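Local coordinates for cobalamin biosynthesis protein CobN (Mycobacterium tuberculosis, PDB 7C6O) that probably catalyses cobalt insertion into the corrin ring during cobalamin biosynthesis, as the large catalytic subunit of the cobaltochelatase, at residues Leu1007-Asp1012 against Tyr1074-Gly1079; Thr1146-Phe1151 against Ala1194-Glu1199; Met1164-Thr1169 against Gly1204-Pro1209. All blocks are in the same frame, centred on the assembly; numbering follows the deposited sequence.

Interaction 1 of 3, residues Leu1007-Asp1012 against Tyr1074-Gly1079; sequences LLQLID and YFQYHG
With CG set beside its own backbone N (chi1 -75°) and the chain extended beyond it, Gln1076 carries its amide across to Leu1008 in the first turn of helix 1007-1013. Gln1076 OE1 takes the N-H of Leu1008 at 2.9 Å, a first-turn N-H of the kind that no earlier helical turn supplies with a carbonyl. The bond is nearly straight at the hydrogen (168°), yet the donor stands well above the carbonyl plane and uses no lone-pair direction. Water 1 also donates to Gln1076 OE1, at 2.7 Å, and its second donation, to Gln1009 OE1 at 3.0 Å, links the two glutamines. The amide nitrogen sits over the aliphatic start of Leu1008, with Gln1076 NE2 3.3 Å from Leu1008 CB; a weak hydrogen bond from NE2 to Asp1072 may further limit its rotation.

The apolar half of the contact belongs to Phe1075. Phe1075 CZ meets Leu1008 CD1 at 4.2 Å, and Phe1075 CE1 lies 4.3 Å from Ile1011 CG1, while Gln1076 CG rests over one ring face, toward the rim. Leu1007 CD1 lies 3.6 Å from Gln1076 O.

The two short helical segments cross at 113°. Helix 1019-1030 backs Leu1007 through Val1025, helix 1136-1157 meets Phe1075 through Tyr1149 and Tyr1153, and His1078 ties helix 1072-1089 to strand 1056-1061 by a bond to Ala1057 O.

Interaction 2 of 3, residues Thr1146-Phe1151 against Ala1194-Glu1199; sequences TVDYLF and AERLLE
Arg1196 NE donates to Asp1148 OD1 over 2.7 Å, a nearly linear salt-bridging hydrogen bond (170° at the hydrogen). The oxygen lies at the edge of the guanidinium, in its plane, but is itself approached from above the carboxylate plane, the two flat groups being turned almost perpendicular. At another corner of the guanidinium, Arg1196 NH1 reaches Glu1199 OE2 at 3.0 Å, meeting the syn side of that carboxylate, and also donates to Ile1011 O. Water 2 donates to Asp1148 OD2 at 2.7 Å and accepts a weak bond from Arg1196 NH2. Held by carboxylates through NE and NH1, the guanidinium has its rotation largely fixed. Glu1199 is itself shared, because its OE1 forms a salt bridge with Arg1203.

The bend of the Arg1196 chain at chi2 (72°) and again at chi3 lays its methylenes across Phe1151. Arg1196 CD sits over one face of the phenyl ring, 3.8 Å from the centroid and close to the normal, a CH-pi contact. Phe1151 CZ also comes within 3.4 Å of Glu1199 OE1, an oblique contact, so the phenyl ring touches both residues of the intrahelical ion pair. Beside this polar patch, Val1147 CG1 touches Leu1197 CD2 at 4.2 Å, the two side chains crossing at about a right angle; both also pack on helix 1162-1174, Val1147 on Leu1168 and Leu1197 on Thr1169.

The segment axes run nearly parallel, 20° apart, and approach to 9.8 Å. Such spacing is that of closely packed helices in an alpha-helical bundle, and the Asp1148-Arg1196-Glu1199 salt-bridge network joins helices 1136-1157 and 1187-1203 within the C-terminal helical part of the chain.

Interaction 3 of 3, residues Met1164-Thr1169 against Gly1204-Pro1209; sequences MYEQLT and GLWAQP
Tyr1165 and Trp1206 join helix 1162-1174 to the loop that follows helix 1187-1203, just beyond the Schellman motif in which Gly1204, at positive phi, ends that helix. The contact is thus a helix flank packed against a helix-terminating loop.

Aromatic packing comes first. The phenol ring and the five-membered ring of the indole are almost parallel, their planes 10° apart, but their centroids are separated by 4.9 Å and the rings barely overlap. The offset is filled by two reciprocal CH-pi contacts: Tyr1165 CB stands 3.5 Å from the centroid of the five-membered ring of Trp1206, and Trp1206 CB stands 4.0 Å from that of the Tyr1165 ring. Trp1206 turns CG away from its backbone N (chi1 -174°), which sends the indole across to the helix. Pro1209 CB packs over the opposite indole face, enclosing the ring between the helix and its own loop.

Hydrogen bonding inside helix 1162-1174 positions Thr1169 beside the indole. Thr1169 OG1 donates to Tyr1165 O at 2.8 Å, while Thr1169 N reaches the same oxygen from the other face of its carbonyl plane. The hydroxyl is thereby held near the six-membered ring, with Thr1169 OG1 3.3 Å from Trp1206 CH2. At the other end of the phenol, Tyr1165 OH bonds to Asp1154 of helix 1136-1157, a link between helices.

Across the segments, polar bridging runs through solvent. Glu1166, at the exposed margin, is extended beyond CG and its carboxylate meets water 3, which donates to Glu1166 OE2 at 2.7 Å and to Gln1208 O at 2.7 Å; in the indole plane, at the ring edge, the same water accepts the N-H of Trp1206 NE1 at 2.9 Å.

The three contacts follow one another outward from the centre of the chain, at about 20, 29 and 37 Å from it to their own centres. All are mainly buried, though interaction 3 reaches the surface at its margin. Interactions 2 and 3 share the helical region near the C-terminus: helix 1187-1203 supplies one side of interaction 2, and the loop after it one side of interaction 3. They touch where Leu1197 packs on Tyr1165 and Thr1169. Interaction 1, beside a beta-sheet, meets interaction 2 through Arg1196 and Ile1011 O. Chemistry shifts accordingly, from an amide serving a helix start, through charge pairing, to aromatic packing with a bridging water.

Interaction 1 of 3, residues Leu1007-Asp1012 against Tyr1074-Gly1079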
# COMPACT_ATOMS: atom_id res chain seq x y z
N LEU A 1007 7.16 14.42 12.06
CA LEU A 1007 8.37 14.53 12.87
C LEU A 1007 9.65 14.39 12.06
O LEU A 1007 10.69 14.91 12.47
CB LEU A 1007 8.33 13.50 14.00
CG LEU A 1007 7.32 13.85 15.09
CD1 LEU A 1007 7.34 12.81 16.19
CD2 LEU A 1007 7.59 15.23 15.66
N LEU A 1008 9.61 13.69 10.92
CA LEU A 1008 10.77 13.71 10.03
C LEU A 1008 11.05 15.11 9.53
O LEU A 1008 12.20 15.57 9.52
CB LEU A 1008 10.57 12.75 8.86
CG LEU A 1008 11.70 12.71 7.83
CD1 LEU A 1008 13.02 12.30 8.48
CD2 LEU A 1008 11.36 11.77 6.68
N GLN A 1009 10.00 15.83 9.11
CA GLN A 1009 10.17 17.21 8.69
C GLN A 1009 10.71 18.07 9.83
O GLN A 1009 11.58 18.92 9.61
CB GLN A 1009 8.83 17.78 8.19
CG GLN A 1009 8.39 17.24 6.83
CD GLN A 1009 7.77 15.86 6.90
OE1 GLN A 1009 7.58 15.30 7.98
NE2 GLN A 1009 7.44 15.30 5.74
N LEU A 1010 10.21 17.85 11.05
CA LEU A 1010 10.67 18.64 12.18
C LEU A 1010 12.15 18.40 12.47
O LEU A 1010 12.93 19.34 12.63
CB LEU A 1010 9.82 18.32 13.42
CG LEU A 1010 10.11 19.18 14.65
CD1 LEU A 1010 9.75 20.64 14.38
CD2 LEU A 1010 9.36 18.66 15.86
N ILE A 1011 12.55 17.12 12.53
CA ILE A 1011 13.94 16.79 12.85
C ILE A 1011 14.88 17.33 11.78
O ILE A 1011 15.97 17.82 12.08
CB ILE A 1011 14.09 15.27 13.04
CG1 ILE A 1011 13.93 14.89 14.52
CG2 ILE A 1011 15.44 14.78 12.53
CD1 ILE A 1011 12.59 15.27 15.12
N ASP A 1012 14.46 17.27 10.51
CA ASP A 1012 15.30 17.78 9.44
C ASP A 1012 15.41 19.30 9.47
O ASP A 1012 16.46 19.85 9.13
CB ASP A 1012 14.77 17.30 8.08
CG ASP A 1012 15.13 15.85 7.80
OD1 ASP A 1012 15.93 15.28 8.57
OD2 ASP A 1012 14.60 15.29 6.82
N TYR A 1074 9.56 4.56 11.76
CA TYR A 1074 9.48 3.98 13.10
C TYR A 1074 9.63 5.06 14.17
O TYR A 1074 8.79 5.16 15.07
CB TYR A 1074 10.52 2.87 13.27
CG TYR A 1074 10.18 1.65 12.44
CD1 TYR A 1074 9.28 0.71 12.89
CD2 TYR A 1074 10.74 1.47 11.18
CE1 TYR A 1074 8.95 -0.40 12.13
CE2 TYR A 1074 10.42 0.37 10.41
CZ TYR A 1074 9.53 -0.56 10.88
OH TYR A 1074 9.21 -1.65 10.12
N PHE A 1075 10.67 5.89 14.09
CA PHE A 1075 10.82 6.91 15.12
C PHE A 1075 9.70 7.95 15.03
O PHE A 1075 9.30 8.50 16.05
CB PHE A 1075 12.22 7.55 15.07
CG PHE A 1075 12.34 8.74 14.15
CD1 PHE A 1075 11.95 10.01 14.56
CD2 PHE A 1075 12.92 8.60 12.89
CE1 PHE A 1075 12.09 11.11 13.71
CE2 PHE A 1075 13.06 9.69 12.05
CZ PHE A 1075 12.64 10.95 12.46
N GLN A 1076 9.18 8.20 13.83
CA GLN A 1076 8.10 9.17 13.69
C GLN A 1076 6.84 8.71 14.42
O GLN A 1076 6.26 9.47 15.21
CB GLN A 1076 7.78 9.41 12.22
CG GLN A 1076 8.78 10.26 11.47
CD GLN A 1076 8.18 10.85 10.22
OE1 GLN A 1076 7.47 11.85 10.27
NE2 GLN A 1076 8.46 10.22 9.08
N TYR A 1077 6.41 7.48 14.17
CA TYR A 1077 5.18 6.97 14.77
C TYR A 1077 5.41 6.45 16.18
O TYR A 1077 4.75 6.88 17.13
CB TYR A 1077 4.59 5.87 13.88
CG TYR A 1077 3.89 6.39 12.65
CD1 TYR A 1077 4.60 6.70 11.50
CD2 TYR A 1077 2.51 6.57 12.64
CE1 TYR A 1077 3.96 7.18 10.37
CE2 TYR A 1077 1.86 7.05 11.52
CZ TYR A 1077 2.59 7.35 10.39
OH TYR A 1077 1.96 7.82 9.27
N HIS A 1078 6.35 5.52 16.33
CA HIS A 1078 6.60 4.91 17.63
C HIS A 1078 7.23 5.92 18.59
O HIS A 1078 6.72 6.16 19.69
CB HIS A 1078 7.50 3.69 17.46
CG HIS A 1078 7.58 2.81 18.67
ND1 HIS A 1078 8.68 2.03 18.95
CD2 HIS A 1078 6.68 2.56 19.65
CE1 HIS A 1078 8.47 1.35 20.06
NE2 HIS A 1078 7.26 1.65 20.51
N GLY A 1079 8.35 6.51 18.19
CA GLY A 1079 8.98 7.53 19.02
C GLY A 1079 8.09 8.74 19.22
O GLY A 1079 8.07 9.33 20.30
O HOH W 1 5.93 12.80 8.20

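Interaction 2 of 3, residues Thr1146-Phe1151 against Ala1194-Glu1199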
# COMPACT_ATOMS: atom_id res chain seq x y z
N THR A 1146 21.00 6.06 8.68
CA THR A 1146 20.98 5.36 9.96
C THR A 1146 21.31 6.32 11.10
O THR A 1146 20.68 6.26 12.17
CB THR A 1146 21.96 4.19 9.94
OG1 THR A 1146 21.54 3.23 8.95
CG2 THR A 1146 22.03 3.51 11.30
N VAL A 1147 22.29 7.21 10.90
CA VAL A 1147 22.60 8.20 11.94
C VAL A 1147 21.39 9.09 12.20
O VAL A 1147 21.05 9.37 13.36
CB VAL A 1147 23.84 9.02 11.54
CG1 VAL A 1147 24.08 10.12 12.55
CG2 VAL A 1147 25.06 8.12 11.42
N ASP A 1148 20.72 9.53 11.14
CA ASP A 1148 19.56 10.41 11.30
C ASP A 1148 18.42 9.71 12.02
O ASP A 1148 17.74 10.32 12.85
CB ASP A 1148 19.09 10.91 9.93
CG ASP A 1148 19.94 12.05 9.39
OD1 ASP A 1148 20.75 12.62 10.15
OD2 ASP A 1148 19.80 12.36 8.19
N TYR A 1149 18.18 8.43 11.71
CA TYR A 1149 17.04 7.74 12.29
C TYR A 1149 17.31 7.33 13.73
O TYR A 1149 16.40 7.36 14.56
CB TYR A 1149 16.66 6.53 11.43
CG TYR A 1149 16.38 6.90 9.98
CD1 TYR A 1149 15.97 8.19 9.64
CD2 TYR A 1149 16.54 5.98 8.96
CE1 TYR A 1149 15.72 8.54 8.33
CE2 TYR A 1149 16.30 6.32 7.64
CZ TYR A 1149 15.88 7.60 7.33
OH TYR A 1149 15.64 7.95 6.02
N LEU A 1150 18.55 6.95 14.04
CA LEU A 1150 18.92 6.77 15.44
C LEU A 1150 18.76 8.07 16.22
O LEU A 1150 18.25 8.07 17.34
CB LEU A 1150 20.36 6.26 15.55
CG LEU A 1150 20.58 4.80 15.15
CD1 LEU A 1150 22.06 4.45 15.22
CD2 LEU A 1150 19.77 3.87 16.05
N PHE A 1151 19.18 9.19 15.62
CA PHE A 1151 18.98 10.50 16.24
C PHE A 1151 17.49 10.77 16.46
O PHE A 1151 17.09 11.23 17.53
CB PHE A 1151 19.61 11.59 15.37
CG PHE A 1151 19.37 12.99 15.88
CD1 PHE A 1151 20.26 13.58 16.77
CD2 PHE A 1151 18.27 13.73 15.45
CE1 PHE A 1151 20.05 14.87 17.24
CE2 PHE A 1151 18.06 15.01 15.92
CZ PHE A 1151 18.95 15.58 16.81
N ALA A 1194 28.38 14.24 10.38
CA ALA A 1194 29.11 15.02 11.37
C ALA A 1194 28.23 16.11 11.97
O ALA A 1194 28.26 16.35 13.18
CB ALA A 1194 30.36 15.63 10.73
N GLU A 1195 27.43 16.76 11.13
CA GLU A 1195 26.52 17.79 11.63
C GLU A 1195 25.51 17.20 12.60
O GLU A 1195 25.23 17.79 13.66
CB GLU A 1195 25.82 18.47 10.46
CG GLU A 1195 25.52 19.94 10.68
CD GLU A 1195 24.89 20.58 9.46
OE1 GLU A 1195 23.84 20.09 9.00
OE2 GLU A 1195 25.45 21.57 8.95
N ARG A 1196 24.94 16.04 12.27
CA ARG A 1196 23.92 15.46 13.13
C ARG A 1196 24.50 15.01 14.47
O ARG A 1196 23.87 15.18 15.52
CB ARG A 1196 23.23 14.29 12.43
CG ARG A 1196 21.98 13.79 13.16
CD ARG A 1196 20.84 14.79 13.04
NE ARG A 1196 20.21 14.73 11.72
CZ ARG A 1196 19.28 15.57 11.30
NH1 ARG A 1196 18.86 16.56 12.08
NH2 ARG A 1196 18.76 15.42 10.09
N LEU A 1197 25.70 14.43 14.45
CA LEU A 1197 26.32 14.01 15.70
C LEU A 1197 26.68 15.21 16.57
O LEU A 1197 26.52 15.17 17.80
CB LEU A 1197 27.56 13.15 15.41
CG LEU A 1197 27.25 11.81 14.73
CD1 LEU A 1197 28.49 11.25 14.04
CD2 LEU A 1197 26.69 10.81 15.73
N LEU A 1198 27.14 16.29 15.95
CA LEU A 1198 27.36 17.53 16.70
C LEU A 1198 26.04 18.10 17.22
O LEU A 1198 26.02 18.72 18.29
CB LEU A 1198 28.09 18.55 15.83
CG LEU A 1198 29.58 18.26 15.65
CD1 LEU A 1198 30.13 19.05 14.47
CD2 LEU A 1198 30.34 18.60 16.92
N GLU A 1199 24.94 17.91 16.48
CA GLU A 1199 23.65 18.36 16.99
C GLU A 1199 23.23 17.54 18.21
O GLU A 1199 22.67 18.10 19.17
CB GLU A 1199 22.57 18.27 15.90
CG GLU A 1199 21.18 18.66 16.40
CD GLU A 1199 20.08 18.48 15.36
OE1 GLU A 1199 18.92 18.80 15.68
OE2 GLU A 1199 20.38 18.03 14.24
O HOH W 2 21.05 14.70 7.72

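Interaction 3 of 3, residues Met1164-Thr1169 against Gly1204-Pro1209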
# COMPACT_ATOMS: atom_id res chain seq x y z
N MET A 1164 27.17 4.50 22.59
CA MET A 1164 26.76 4.22 21.22
C MET A 1164 27.08 5.39 20.29
O MET A 1164 27.49 5.17 19.15
CB MET A 1164 25.27 3.88 21.19
CG MET A 1164 24.94 2.70 22.09
SD MET A 1164 23.20 2.50 22.47
CE MET A 1164 22.55 2.07 20.85
N TYR A 1165 26.91 6.62 20.77
CA TYR A 1165 27.34 7.78 19.99
C TYR A 1165 28.85 7.75 19.75
O TYR A 1165 29.32 8.11 18.67
CB TYR A 1165 26.95 9.08 20.69
CG TYR A 1165 25.53 9.54 20.44
CD1 TYR A 1165 25.14 9.99 19.18
CD2 TYR A 1165 24.59 9.55 21.46
CE1 TYR A 1165 23.85 10.43 18.95
CE2 TYR A 1165 23.29 9.99 21.23
CZ TYR A 1165 22.93 10.42 19.98
OH TYR A 1165 21.64 10.85 19.76
N GLU A 1166 29.62 7.35 20.76
CA GLU A 1166 31.07 7.25 20.60
C GLU A 1166 31.42 6.25 19.50
O GLU A 1166 32.24 6.53 18.63
CB GLU A 1166 31.72 6.84 21.92
CG GLU A 1166 31.63 7.89 23.01
CD GLU A 1166 32.26 7.43 24.32
OE1 GLU A 1166 32.56 6.23 24.45
OE2 GLU A 1166 32.44 8.28 25.21
N GLN A 1167 30.80 5.07 19.54
CA GLN A 1167 31.10 4.05 18.54
C GLN A 1167 30.60 4.46 17.16
O GLN A 1167 31.27 4.21 16.15
CB GLN A 1167 30.51 2.70 18.96
CG GLN A 1167 31.16 2.13 20.20
CD GLN A 1167 32.66 1.98 20.06
OE1 GLN A 1167 33.15 1.44 19.06
NE2 GLN A 1167 33.41 2.47 21.05
N LEU A 1168 29.42 5.08 17.10
CA LEU A 1168 28.90 5.57 15.83
C LEU A 1168 29.85 6.60 15.22
O LEU A 1168 30.16 6.54 14.02
CB LEU A 1168 27.51 6.16 16.03
CG LEU A 1168 26.67 6.47 14.79
CD1 LEU A 1168 26.44 5.20 13.98
CD2 LEU A 1168 25.35 7.11 15.19
N THR A 1169 30.32 7.54 16.03
CA THR A 1169 31.22 8.58 15.53
C THR A 1169 32.52 7.98 15.01
O THR A 1169 32.99 8.34 13.93
CB THR A 1169 31.49 9.60 16.64
OG1 THR A 1169 30.26 10.22 17.04
CG2 THR A 1169 32.47 10.67 16.17
N GLY A 1204 22.41 17.79 24.04
CA GLY A 1204 22.57 16.97 25.22
C GLY A 1204 22.03 15.56 25.09
O GLY A 1204 22.06 14.81 26.08
N LEU A 1205 21.52 15.18 23.92
CA LEU A 1205 21.16 13.78 23.68
C LEU A 1205 22.39 12.89 23.79
O LEU A 1205 22.31 11.76 24.29
CB LEU A 1205 20.50 13.63 22.31
CG LEU A 1205 19.18 14.39 22.14
CD1 LEU A 1205 18.79 14.46 20.67
CD2 LEU A 1205 18.09 13.72 22.96
N TRP A 1206 23.52 13.38 23.29
CA TRP A 1206 24.84 12.83 23.58
C TRP A 1206 25.37 13.65 24.76
O TRP A 1206 25.80 14.79 24.59
CB TRP A 1206 25.73 12.94 22.35
CG TRP A 1206 27.07 12.30 22.45
CD1 TRP A 1206 27.58 11.61 23.51
CD2 TRP A 1206 28.07 12.28 21.43
NE1 TRP A 1206 28.85 11.17 23.22
CE2 TRP A 1206 29.17 11.56 21.94
CE3 TRP A 1206 28.14 12.79 20.13
CZ2 TRP A 1206 30.33 11.35 21.20
CZ3 TRP A 1206 29.30 12.58 19.40
CH2 TRP A 1206 30.37 11.87 19.94
N ALA A 1207 25.33 13.06 25.96
CA ALA A 1207 25.43 13.85 27.18
C ALA A 1207 26.85 14.31 27.47
O ALA A 1207 27.06 15.48 27.82
CB ALA A 1207 24.88 13.05 28.37
N GLN A 1208 27.83 13.42 27.35
CA GLN A 1208 29.21 13.70 27.75
C GLN A 1208 30.19 13.29 26.66
O GLN A 1208 30.98 12.36 26.84
CB GLN A 1208 29.54 13.00 29.07
CG GLN A 1208 28.79 13.53 30.26
CD GLN A 1208 29.17 12.83 31.55
OE1 GLN A 1208 29.09 11.61 31.65
NE2 GLN A 1208 29.61 13.61 32.53
N PRO A 1209 30.18 13.98 25.52
CA PRO A 1209 31.17 13.68 24.49
C PRO A 1209 32.55 14.17 24.88
O PRO A 1209 32.70 15.18 25.57
CB PRO A 1209 30.64 14.43 23.26
CG PRO A 1209 29.89 15.58 23.84
CD PRO A 1209 29.29 15.09 25.13
O HOH W 3 30.52 10.14 25.41